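Local coordinates for protein HAD-superfamily hydrolase, subfamily IA, variant 1 (Ehrlichia chaffeensis, PDB 3KZX) that probably hydrolyses 2-phosphoglycolate to glycolate and phosphate, as a phosphatase of the haloacid dehalogenase-like superfamily, at residues P25-D31 with E179-D185; P162-L166 with E195-L199; L52-G56 with E84-L88. All coordinates share one frame; numbering follows the deposited sequence.

How the contacts relate
Contacts 1 and 2 belong to the alpha/beta core, and contact 3 to a separate helical region about 30 Å from either, measured between centres. Contact 1 pairs strands 27-30 and 180-184 in the middle of the six-stranded parallel sheet. Contact 2, with its centre about 10 Å away, joins the start of helix 163-172 to the turn leading into strand 199-203, which pairs with 180-184; here the two contacts touch directly. Along the chain contact 3 closes between the two halves of contact 1, before contact 2 opens. That order fits a helical cap inserted after the first core strand, as in related HAD phosphatases.

Contact 1 of 3, residues P25-D31 with E179-D185; sequences PTAVIFD and EVFFIGD
The amide of Ile29 gives the shortest polar bond here: its N lies 2.7 Å from Phe181 O, with an almost straight N-H...O angle of 172°. Val28 CA brings a C-H toward the same carbonyl. The pattern then alternates as expected for parallel strands: Phe181 N bonds Ala27 O at 3.1 Å, Ile183 N bonds Ile29 O at 2.8 Å, and Asp31 N bonds Ile183 O at 3.1 Å. At the entry end, Thr26 N reaches Glu179 O from above the carbonyl plane, a less regular approach than those within the strands.

Side chains sort onto two faces of the sheet. On that of Val28 and Phe30, Ile183 CD1 touches both, 3.5 Å from Val28 CG1 and also in contact with Phe30 CE1, the Ile183 and Phe30 side chains lying side by side. Farther back, Pro25 CB sits 3.6 Å from the centroid of the Phe181 ring and only 5° off its normal, a CH-pi contact centred on the face. On the other side of the sheet, the Phe182 ring swings toward the neighbouring strand because CG is anti to the backbone N (chi1 -173°). Ile29 CG2 lies over one face of this ring, 3.9 Å from Phe182 CD2, while Asp31 N meets its edge. Helix 163-172 packs on this face through Val165, and helix 108-117 covers Phe30 on the opposite one.

Beyond the strand ends, Asp31 OD2 and Asp185 OD1 approach to 3.7 Å, and Lys159 forms a salt bridge with Asp31 OD2. Two adjacent central parallel strands of this kind belong to the Rossmann-like HAD core; the acidic residues at their C-terminal ends, with a lysine beside them, are consistent with the rim of the active site in HAD enzymes.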
ATOM      1  N   PRO A  25     -12.372  14.020   5.972  1.00  9.09           N
ATOM      2  CA  PRO A  25     -11.595  13.225   6.906  1.00  8.89           C
ATOM      3  C   PRO A  25     -10.727  14.066   7.844  1.00  7.90           C
ATOM      4  O   PRO A  25     -10.191  15.106   7.452  1.00  7.34           O
ATOM      5  CB  PRO A  25     -10.741  12.354   5.985  1.00  8.31           C
ATOM      6  CG  PRO A  25     -10.565  13.168   4.769  1.00  8.72           C
ATOM      7  CD  PRO A  25     -11.843  13.893   4.590  1.00  9.02           C
ATOM      8  N   THR A  26     -10.624  13.618   9.091  1.00  7.79           N
ATOM      9  CA  THR A  26      -9.689  14.195  10.043  1.00  7.38           C
ATOM     10  C   THR A  26      -8.250  13.718   9.809  1.00  7.17           C
ATOM     11  O   THR A  26      -7.299  14.368  10.227  1.00  8.43           O
ATOM     12  CB  THR A  26     -10.079  13.816  11.508  1.00  6.71           C
ATOM     13  OG1 THR A  26     -10.199  12.374  11.582  1.00  7.40           O
ATOM     14  CG2 THR A  26     -11.378  14.537  11.932  1.00  7.34           C
ATOM     15  N   ALA A  27      -8.087  12.552   9.173  1.00  7.57           N
ATOM     16  CA  ALA A  27      -6.787  12.055   8.756  1.00  7.16           C
ATOM     17  C   ALA A  27      -6.962  11.017   7.653  1.00  6.90           C
ATOM     18  O   ALA A  27      -8.047  10.425   7.524  1.00  7.12           O
ATOM     19  CB  ALA A  27      -6.037  11.440   9.960  1.00  7.27           C
ATOM     20  N   VAL A  28      -5.933  10.811   6.849  1.00  6.30           N
ATOM     21  CA  VAL A  28      -5.995   9.788   5.797  1.00  6.12           C
ATOM     22  C   VAL A  28      -4.774   8.892   5.970  1.00  6.73           C
ATOM     23  O   VAL A  28      -3.647   9.346   5.914  1.00  8.20           O
ATOM     24  CB  VAL A  28      -6.031  10.371   4.378  1.00  6.84           C
ATOM     25  CG1 VAL A  28      -6.064   9.223   3.292  1.00  6.01           C
ATOM     26  CG2 VAL A  28      -7.241  11.319   4.221  1.00  5.91           C
ATOM     27  N   ILE A  29      -5.028   7.607   6.156  1.00  6.54           N
ATOM     28  CA  ILE A  29      -3.975   6.607   6.285  1.00  7.29           C
ATOM     29  C   ILE A  29      -3.902   5.830   4.971  1.00  6.63           C
ATOM     30  O   ILE A  29      -4.928   5.471   4.420  1.00  7.05           O
ATOM     31  CB  ILE A  29      -4.236   5.647   7.476  1.00  7.26           C
ATOM     32  CG1 ILE A  29      -4.381   6.436   8.790  1.00  7.92           C
ATOM     33  CG2 ILE A  29      -3.065   4.644   7.627  1.00  7.15           C
ATOM     34  CD1 ILE A  29      -4.733   5.567   9.979  1.00  6.97           C
ATOM     35  N   PHE A  30      -2.673   5.559   4.495  1.00  5.39           N
ATOM     36  CA  PHE A  30      -2.441   4.816   3.261  1.00  5.56           C
ATOM     37  C   PHE A  30      -1.651   3.564   3.517  1.00  6.29           C
ATOM     38  O   PHE A  30      -0.729   3.582   4.308  1.00  6.65           O
ATOM     39  CB  PHE A  30      -1.620   5.641   2.266  1.00  5.30           C
ATOM     40  CG  PHE A  30      -2.333   6.845   1.711  1.00  5.57           C
ATOM     41  CD1 PHE A  30      -3.073   6.745   0.527  1.00  6.57           C
ATOM     42  CD2 PHE A  30      -2.275   8.077   2.347  1.00  6.94           C
ATOM     43  CE1 PHE A  30      -3.721   7.828   0.001  1.00  6.29           C
ATOM     44  CE2 PHE A  30      -2.949   9.183   1.807  1.00  5.42           C
ATOM     45  CZ  PHE A  30      -3.651   9.055   0.643  1.00  4.55           C
ATOM     46  N   ASP A  31      -1.966   2.493   2.809  1.00  6.82           N
ATOM     47  CA  ASP A  31      -1.030   1.397   2.710  1.00  6.98           C
ATOM     48  C   ASP A  31      -0.032   1.740   1.614  1.00  7.47           C
ATOM     49  O   ASP A  31      -0.279   2.651   0.799  1.00  7.75           O
ATOM     50  CB  ASP A  31      -1.793   0.125   2.358  1.00  6.60           C
ATOM     51  CG  ASP A  31      -1.002  -1.162   2.684  1.00  5.95           C
ATOM     52  OD1 ASP A  31       0.169  -1.095   3.112  1.00  6.25           O
ATOM     53  OD2 ASP A  31      -1.599  -2.241   2.534  1.00  6.57           O
ATOM     54  N   GLU A 179     -14.168   9.356  10.710  1.00  9.38           N
ATOM     55  CA  GLU A 179     -13.560  10.399   9.870  1.00  8.94           C
ATOM     56  C   GLU A 179     -12.077  10.155   9.556  1.00  7.93           C
ATOM     57  O   GLU A 179     -11.469  10.897   8.789  1.00  7.92           O
ATOM     58  CB  GLU A 179     -13.722  11.782  10.514  1.00  9.63           C
ATOM     59  CG  GLU A 179     -15.128  12.359  10.351  1.00 12.65           C
ATOM     60  CD  GLU A 179     -16.139  11.654  11.232  1.00 18.42           C
ATOM     61  OE1 GLU A 179     -15.961  11.646  12.474  1.00 21.83           O
ATOM     62  OE2 GLU A 179     -17.115  11.092  10.682  1.00 24.39           O
ATOM     63  N   VAL A 180     -11.491   9.130  10.159  1.00  7.32           N
ATOM     64  CA  VAL A 180     -10.188   8.660   9.750  1.00  5.94           C
ATOM     65  C   VAL A 180     -10.393   7.665   8.599  1.00  5.99           C
ATOM     66  O   VAL A 180     -11.026   6.633   8.766  1.00  6.96           O
ATOM     67  CB  VAL A 180      -9.442   7.985  10.905  1.00  6.47           C
ATOM     68  CG1 VAL A 180      -8.086   7.440  10.421  1.00  7.01           C
ATOM     69  CG2 VAL A 180      -9.227   9.010  12.077  1.00  5.07           C
ATOM     70  N   PHE A 181      -9.904   7.999   7.414  1.00  5.70           N
ATOM     71  CA  PHE A 181     -10.018   7.113   6.240  1.00  5.86           C
ATOM     72  C   PHE A 181      -8.759   6.271   6.108  1.00  5.59           C
ATOM     73  O   PHE A 181      -7.648   6.824   6.071  1.00  7.31           O
ATOM     74  CB  PHE A 181     -10.162   7.915   4.923  1.00  5.57           C
ATOM     75  CG  PHE A 181     -11.403   8.791   4.827  1.00  7.41           C
ATOM     76  CD1 PHE A 181     -12.400   8.785   5.799  1.00 10.61           C
ATOM     77  CD2 PHE A 181     -11.608   9.550   3.671  1.00  9.16           C
ATOM     78  CE1 PHE A 181     -13.539   9.590   5.670  1.00 10.68           C
ATOM     79  CE2 PHE A 181     -12.749  10.357   3.525  1.00  8.69           C
ATOM     80  CZ  PHE A 181     -13.708  10.380   4.523  1.00  9.81           C
ATOM     81  N   PHE A 182      -8.904   4.949   6.053  1.00  5.00           N
ATOM     82  CA  PHE A 182      -7.780   4.072   5.784  1.00  4.66           C
ATOM     83  C   PHE A 182      -7.941   3.515   4.377  1.00  4.19           C
ATOM     84  O   PHE A 182      -8.746   2.608   4.149  1.00  3.45           O
ATOM     85  CB  PHE A 182      -7.670   2.928   6.822  1.00  5.44           C
ATOM     86  CG  PHE A 182      -6.393   2.068   6.692  1.00  6.23           C
ATOM     87  CD1 PHE A 182      -6.166   1.031   7.567  1.00  7.91           C
ATOM     88  CD2 PHE A 182      -5.460   2.270   5.692  1.00  8.49           C
ATOM     89  CE1 PHE A 182      -5.056   0.213   7.465  1.00  9.08           C
ATOM     90  CE2 PHE A 182      -4.308   1.446   5.596  1.00 10.03           C
ATOM     91  CZ  PHE A 182      -4.123   0.430   6.514  1.00  9.59           C
ATOM     92  N   ILE A 183      -7.167   4.093   3.446  1.00  5.06           N
ATOM     93  CA  ILE A 183      -7.125   3.667   2.044  1.00  5.17           C
ATOM     94  C   ILE A 183      -6.147   2.520   1.880  1.00  5.31           C
ATOM     95  O   ILE A 183      -4.977   2.631   2.144  1.00  5.98           O
ATOM     96  CB  ILE A 183      -6.784   4.806   1.057  1.00  5.84           C
ATOM     97  CG1 ILE A 183      -7.780   5.951   1.200  1.00  6.38           C
ATOM     98  CG2 ILE A 183      -6.816   4.242  -0.404  1.00  5.14           C
ATOM     99  CD1 ILE A 183      -7.279   7.302   0.595  1.00  3.56           C
ATOM    100  N   GLY A 184      -6.693   1.372   1.500  1.00  6.53           N
ATOM    101  CA  GLY A 184      -5.948   0.146   1.391  1.00  6.97           C
ATOM    102  C   GLY A 184      -6.586  -0.810   0.411  1.00  6.30           C
ATOM    103  O   GLY A 184      -7.805  -0.784   0.139  1.00  7.11           O
ATOM    104  N   ASP A 185      -5.759  -1.684  -0.123  1.00  6.30           N
ATOM    105  CA  ASP A 185      -6.186  -2.633  -1.150  1.00  6.43           C
ATOM    106  C   ASP A 185      -6.631  -3.973  -0.603  1.00  7.38           C
ATOM    107  O   ASP A 185      -7.410  -4.675  -1.262  1.00  7.13           O
ATOM    108  CB  ASP A 185      -5.081  -2.889  -2.168  1.00  7.03           C
ATOM    109  CG  ASP A 185      -3.899  -3.568  -1.549  1.00  8.07           C
ATOM    110  OD1 ASP A 185      -3.220  -2.905  -0.765  1.00  9.29           O
ATOM    111  OD2 ASP A 185      -3.687  -4.763  -1.818  1.00  8.47           O
TER

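Contact 2 of 3, residues P162-L166 with E195-L199; sequences PEPVL and EAGCL
Ala196 projects its methyl group into a seat formed by Pro162, Val165 and Leu166, at and around the start of helix 163-172. The seat joins neighbouring parts of the alpha/beta core: Ala196 lies at the C-terminal end of the helix of the beta-alpha-beta crossover from strand 180-184 to 199-203. Gly197 ends that helix in a Schellman motif, its positive phi of 84° turning the chain toward the next strand.

The closest of the apolar side-chain contacts is Val165 CG1 to Ala196 CB, 3.6 Å. This branch stands anti to the backbone N (chi1 169°) and also meets Cys198 SG at 4.2 Å, spanning both sides of the glycine turn. Its sister methyl CG2 packs on Phe182 of the sheet beneath. From the start of the turn the Pro162 ring leans against the backbone as well as the methyl, with Pro162 CB 3.6 Å from Ala196 N and 3.9 Å from Ala196 CB. Pro176 touches Leu166 and Cys198, extending the apolar patch. The last side of the seat is Leu166 CD2, which lies 4.0 Å from Ala196 CB and 3.9 Å from Ala196 O.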
ATOM      1  N   PRO A 162      -5.519  -4.143  14.722  1.00  5.71           N
ATOM      2  CA  PRO A 162      -5.689  -2.693  14.736  1.00  6.43           C
ATOM      3  C   PRO A 162      -4.499  -1.908  15.290  1.00  6.79           C
ATOM      4  O   PRO A 162      -4.388  -0.697  15.029  1.00  7.40           O
ATOM      5  CB  PRO A 162      -6.919  -2.501  15.617  1.00  6.71           C
ATOM      6  CG  PRO A 162      -6.827  -3.612  16.588  1.00  6.03           C
ATOM      7  CD  PRO A 162      -6.373  -4.789  15.736  1.00  6.13           C
ATOM      8  N   GLU A 163      -3.625  -2.579  16.033  1.00  6.64           N
ATOM      9  CA  GLU A 163      -2.533  -1.909  16.735  1.00  7.35           C
ATOM     10  C   GLU A 163      -1.666  -0.969  15.875  1.00  6.90           C
ATOM     11  O   GLU A 163      -1.362   0.145  16.318  1.00  7.03           O
ATOM     12  CB  GLU A 163      -1.629  -2.934  17.462  1.00  7.67           C
ATOM     13  CG  GLU A 163      -0.480  -2.292  18.284  1.00 11.39           C
ATOM     14  CD  GLU A 163       0.513  -3.316  18.926  1.00 14.00           C
ATOM     15  OE1 GLU A 163       0.334  -4.532  18.844  1.00 18.74           O
ATOM     16  OE2 GLU A 163       1.500  -2.857  19.480  1.00 18.21           O
ATOM     17  N   PRO A 164      -1.257  -1.391  14.655  1.00  6.94           N
ATOM     18  CA  PRO A 164      -0.461  -0.481  13.824  1.00  6.94           C
ATOM     19  C   PRO A 164      -1.197   0.789  13.399  1.00  6.99           C
ATOM     20  O   PRO A 164      -0.560   1.860  13.267  1.00  7.22           O
ATOM     21  CB  PRO A 164      -0.132  -1.321  12.577  1.00  7.99           C
ATOM     22  CG  PRO A 164      -0.352  -2.696  12.936  1.00  7.57           C
ATOM     23  CD  PRO A 164      -1.332  -2.737  14.059  1.00  7.93           C
ATOM     24  N   VAL A 165      -2.510   0.679  13.182  1.00  6.17           N
ATOM     25  CA  VAL A 165      -3.337   1.829  12.856  1.00  6.52           C
ATOM     26  C   VAL A 165      -3.431   2.750  14.060  1.00  6.84           C
ATOM     27  O   VAL A 165      -3.301   3.961  13.921  1.00  7.31           O
ATOM     28  CB  VAL A 165      -4.757   1.420  12.392  1.00  6.86           C
ATOM     29  CG1 VAL A 165      -5.672   2.638  12.321  1.00  5.97           C
ATOM     30  CG2 VAL A 165      -4.666   0.669  11.020  1.00  8.04           C
ATOM     31  N   LEU A 166      -3.694   2.177  15.228  1.00  5.91           N
ATOM     32  CA  LEU A 166      -3.822   2.950  16.429  1.00  6.93           C
ATOM     33  C   LEU A 166      -2.487   3.634  16.772  1.00  7.15           C
ATOM     34  O   LEU A 166      -2.487   4.729  17.320  1.00  6.52           O
ATOM     35  CB  LEU A 166      -4.342   2.096  17.593  1.00  6.29           C
ATOM     36  CG  LEU A 166      -5.785   1.564  17.448  1.00  7.44           C
ATOM     37  CD1 LEU A 166      -6.206   0.657  18.622  1.00  8.44           C
ATOM     38  CD2 LEU A 166      -6.703   2.751  17.274  1.00  6.71           C
ATOM     39  N   GLU A 195     -11.408  -2.768  12.974  1.00  8.84           N
ATOM     40  CA  GLU A 195     -11.048  -3.139  14.359  0.50  8.99           C
ATOM     41  C   GLU A 195     -10.531  -1.902  15.114  1.00  8.80           C
ATOM     42  O   GLU A 195     -10.653  -1.801  16.335  1.00  7.31           O
ATOM     43  CB  GLU A 195      -9.985  -4.269  14.387  0.50  9.61           C
ATOM     44  CG  GLU A 195     -10.503  -5.734  14.015  0.50 10.92           C
ATOM     45  CD  GLU A 195      -9.524  -6.877  14.386  0.50 11.90           C
ATOM     46  OE1 GLU A 195      -9.249  -7.780  13.530  0.50 13.96           O
ATOM     47  OE2 GLU A 195      -9.031  -6.886  15.532  0.50 10.60           O
ATOM     48  N   ALA A 196      -9.944  -0.962  14.376  1.00  7.59           N
ATOM     49  CA  ALA A 196      -9.452   0.295  14.949  1.00  7.38           C
ATOM     50  C   ALA A 196     -10.503   1.394  15.100  1.00  8.87           C
ATOM     51  O   ALA A 196     -10.192   2.437  15.639  1.00  8.36           O
ATOM     52  CB  ALA A 196      -8.287   0.849  14.123  1.00  8.39           C
ATOM     53  N   GLY A 197     -11.708   1.169  14.600  1.00  8.51           N
ATOM     54  CA  GLY A 197     -12.789   2.162  14.705  1.00  9.52           C
ATOM     55  C   GLY A 197     -12.757   3.229  13.620  1.00  9.28           C
ATOM     56  O   GLY A 197     -13.367   4.311  13.793  1.00 10.34           O
ATOM     57  N   CYS A 198     -12.056   2.932  12.528  1.00  8.76           N
ATOM     58  CA  CYS A 198     -11.811   3.865  11.436  1.00  9.23           C
ATOM     59  C   CYS A 198     -12.575   3.431  10.170  1.00  8.54           C
ATOM     60  O   CYS A 198     -13.196   2.380  10.153  1.00  8.59           O
ATOM     61  CB  CYS A 198     -10.310   3.963  11.161  1.00  9.17           C
ATOM     62  SG  CYS A 198      -9.340   4.605  12.536  1.00 10.60           S
ATOM     63  N   LEU A 199     -12.587   4.276   9.151  1.00  6.89           N
ATOM     64  CA  LEU A 199     -13.346   4.010   7.949  1.00  7.89           C
ATOM     65  C   LEU A 199     -12.412   3.425   6.902  1.00  7.28           C
ATOM     66  O   LEU A 199     -11.533   4.130   6.367  1.00  6.31           O
ATOM     67  CB  LEU A 199     -13.967   5.289   7.358  1.00  7.33           C
ATOM     68  CG  LEU A 199     -14.987   5.065   6.253  1.00  9.48           C
ATOM     69  CD1 LEU A 199     -16.270   4.458   6.836  1.00  6.72           C
ATOM     70  CD2 LEU A 199     -15.273   6.405   5.489  1.00  9.42           C
TER

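Contact 3 of 3, residues L52-G56 with E84-L88; sequences LDQMG and EATIL
Gln54, in the last turn of helix 45-54, runs its extended side chain past Leu88 in the opposite direction, placing NE2 3.5 Å from Leu88 CD2. This is a helix end against a helix flank, the second helix being 82-95. Both belong to the helical part of the chain between the first core strand and the rest of the sheet, consistent with the alpha-helical cap of phosphoglycolate phosphatase-like HAD enzymes. A water spans the same edge: it donates to Leu88 O at 2.7 Å and accepts a weak bond from Gln54 NE2.

Met55 follows and carries the main packing, as its side chain reaches across the groove between the helices and meets Glu84 and Ala85, adjacent in sequence, and Leu88 one turn on. Met55 CG rests on Leu88 CD2 at 3.7 Å. One atom farther out, Met55 SD lies against Ala85, 3.7 Å from Ala85 CA and nearly as close to its methyl. The chain then bends at its last torsion (chi3 70°), which turns the terminal methyl onto Glu84. Met55 CE is 3.4 Å from Glu84 CD and about equally far from both carboxylate oxygens, so it sits over the flat face of the carboxylate and leaves the oxygens to other partners. Arg81 takes up Glu84 OE2 in a salt bridge and also donates to Met55 O, tying both sides of the contact to one guanidinium group. Phe48 and Leu78 also touch Ala85, adding to the apolar packing.

The turn after Met55 is a Schellman motif that ends helix 45-54: Gly56, with a positive phi of 94°, bonds back from its N to Asp53 O at 2.8 Å.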
ATOM      1  N   LEU A  52       9.164 -18.076  -7.892  1.00 12.78           N
ATOM      2  CA  LEU A  52       8.950 -19.179  -8.821  1.00 13.90           C
ATOM      3  C   LEU A  52       9.696 -20.400  -8.334  1.00 14.59           C
ATOM      4  O   LEU A  52       9.151 -21.505  -8.362  1.00 14.22           O
ATOM      5  CB  LEU A  52       9.394 -18.817 -10.248  1.00 13.17           C
ATOM      6  CG  LEU A  52       8.507 -17.779 -10.945  1.00 13.80           C
ATOM      7  CD1 LEU A  52       9.197 -17.208 -12.167  1.00 12.06           C
ATOM      8  CD2 LEU A  52       7.129 -18.378 -11.297  1.00 12.53           C
ATOM      9  N   ASP A  53      10.927 -20.173  -7.878  1.00 15.78           N
ATOM     10  CA  ASP A  53      11.720 -21.196  -7.145  1.00 16.95           C
ATOM     11  C   ASP A  53      10.947 -21.879  -6.001  1.00 17.54           C
ATOM     12  O   ASP A  53      10.818 -23.122  -5.996  1.00 17.87           O
ATOM     13  CB  ASP A  53      12.987 -20.570  -6.559  1.00 17.13           C
ATOM     14  CG  ASP A  53      14.215 -20.954  -7.306  1.00 19.54           C
ATOM     15  OD1 ASP A  53      14.965 -21.834  -6.777  1.00 19.89           O
ATOM     16  OD2 ASP A  53      14.402 -20.420  -8.431  1.00 23.07           O
ATOM     17  N   GLN A  54      10.467 -21.075  -5.044  1.00 17.89           N
ATOM     18  CA  GLN A  54       9.634 -21.557  -3.912  1.00 18.75           C
ATOM     19  C   GLN A  54       8.456 -22.376  -4.441  1.00 17.80           C
ATOM     20  O   GLN A  54       8.090 -23.408  -3.862  1.00 17.86           O
ATOM     21  CB  GLN A  54       9.053 -20.420  -3.059  1.00 19.75           C
ATOM     22  CG  GLN A  54      10.023 -19.457  -2.342  1.00 24.23           C
ATOM     23  CD  GLN A  54       9.331 -18.155  -1.881  1.00 28.65           C
ATOM     24  OE1 GLN A  54       9.750 -17.035  -2.221  1.00 30.81           O
ATOM     25  NE2 GLN A  54       8.250 -18.305  -1.111  1.00 33.39           N
ATOM     26  N   MET A  55       7.888 -21.932  -5.559  1.00 16.12           N
ATOM     27  CA  MET A  55       6.708 -22.560  -6.145  1.00 15.38           C
ATOM     28  C   MET A  55       7.069 -23.797  -6.964  1.00 15.76           C
ATOM     29  O   MET A  55       6.189 -24.435  -7.541  1.00 15.16           O
ATOM     30  CB  MET A  55       5.934 -21.547  -7.010  1.00 15.40           C
ATOM     31  CG  MET A  55       5.367 -20.367  -6.222  1.00 14.11           C
ATOM     32  SD  MET A  55       4.337 -19.152  -7.107  1.00 13.89           S
ATOM     33  CE  MET A  55       2.821 -20.070  -7.455  1.00 12.59           C
ATOM     34  N   GLY A  56       8.363 -24.119  -7.025  1.00 16.29           N
ATOM     35  CA  GLY A  56       8.842 -25.343  -7.687  1.00 17.02           C
ATOM     36  C   GLY A  56       9.248 -25.145  -9.129  1.00 17.76           C
ATOM     37  O   GLY A  56       9.850 -26.029  -9.711  1.00 18.43           O
ATOM     38  N   GLU A  84      -1.582 -17.065  -5.820  1.00 11.61           N
ATOM     39  CA  GLU A  84      -0.570 -17.552  -4.878  1.00 10.96           C
ATOM     40  C   GLU A  84       0.766 -16.844  -5.132  1.00 10.10           C
ATOM     41  O   GLU A  84       1.418 -16.416  -4.210  1.00  9.37           O
ATOM     42  CB  GLU A  84      -0.406 -19.079  -4.994  1.00 11.35           C
ATOM     43  CG  GLU A  84       0.964 -19.615  -4.570  1.00 11.37           C
ATOM     44  CD  GLU A  84       1.094 -21.131  -4.670  1.00 13.90           C
ATOM     45  OE1 GLU A  84       0.258 -21.797  -5.314  1.00 17.29           O
ATOM     46  OE2 GLU A  84       2.074 -21.665  -4.128  1.00 17.40           O
ATOM     47  N   ALA A  85       1.157 -16.713  -6.396  1.00  9.95           N
ATOM     48  CA  ALA A  85       2.376 -15.996  -6.749  1.00  9.51           C
ATOM     49  C   ALA A  85       2.343 -14.572  -6.200  1.00  9.43           C
ATOM     50  O   ALA A  85       3.318 -14.114  -5.598  1.00  9.63           O
ATOM     51  CB  ALA A  85       2.584 -15.998  -8.251  1.00  8.89           C
ATOM     52  N   THR A  86       1.220 -13.876  -6.339  1.00  9.49           N
ATOM     53  CA  THR A  86       1.168 -12.474  -5.863  1.00  9.30           C
ATOM     54  C   THR A  86       1.264 -12.362  -4.321  1.00  9.09           C
ATOM     55  O   THR A  86       1.832 -11.412  -3.791  1.00  8.47           O
ATOM     56  CB  THR A  86      -0.076 -11.750  -6.365  1.00  9.71           C
ATOM     57  OG1 THR A  86      -1.240 -12.330  -5.769  1.00  9.38           O
ATOM     58  CG2 THR A  86      -0.157 -11.871  -7.862  1.00  8.97           C
ATOM     59  N   ILE A  87       0.715 -13.341  -3.625  1.00  8.82           N
ATOM     60  CA  ILE A  87       0.859 -13.452  -2.186  1.00  9.02           C
ATOM     61  C   ILE A  87       2.322 -13.633  -1.754  1.00  8.92           C
ATOM     62  O   ILE A  87       2.794 -12.939  -0.859  1.00  7.34           O
ATOM     63  CB  ILE A  87      -0.001 -14.612  -1.613  1.00  9.23           C
ATOM     64  CG1 ILE A  87      -1.505 -14.284  -1.725  1.00  8.02           C
ATOM     65  CG2 ILE A  87       0.373 -14.879  -0.131  1.00  9.12           C
ATOM     66  CD1 ILE A  87      -2.411 -15.450  -1.743  1.00  9.81           C
ATOM     67  N   LEU A  88       3.005 -14.605  -2.337  1.00  8.41           N
ATOM     68  CA  LEU A  88       4.417 -14.842  -2.044  1.00  9.29           C
ATOM     69  C   LEU A  88       5.246 -13.624  -2.363  1.00  9.63           C
ATOM     70  O   LEU A  88       6.133 -13.249  -1.577  1.00  9.16           O
ATOM     71  CB  LEU A  88       4.965 -16.058  -2.830  1.00  9.07           C
ATOM     72  CG  LEU A  88       4.847 -17.389  -2.112  1.00 11.78           C
ATOM     73  CD1 LEU A  88       3.434 -17.631  -1.565  1.00 13.68           C
ATOM     74  CD2 LEU A  88       5.323 -18.561  -2.995  1.00 10.00           C
TER
HETATM   75  O   HOH W   1       7.497 -15.121  -0.179  1.00 10.95           O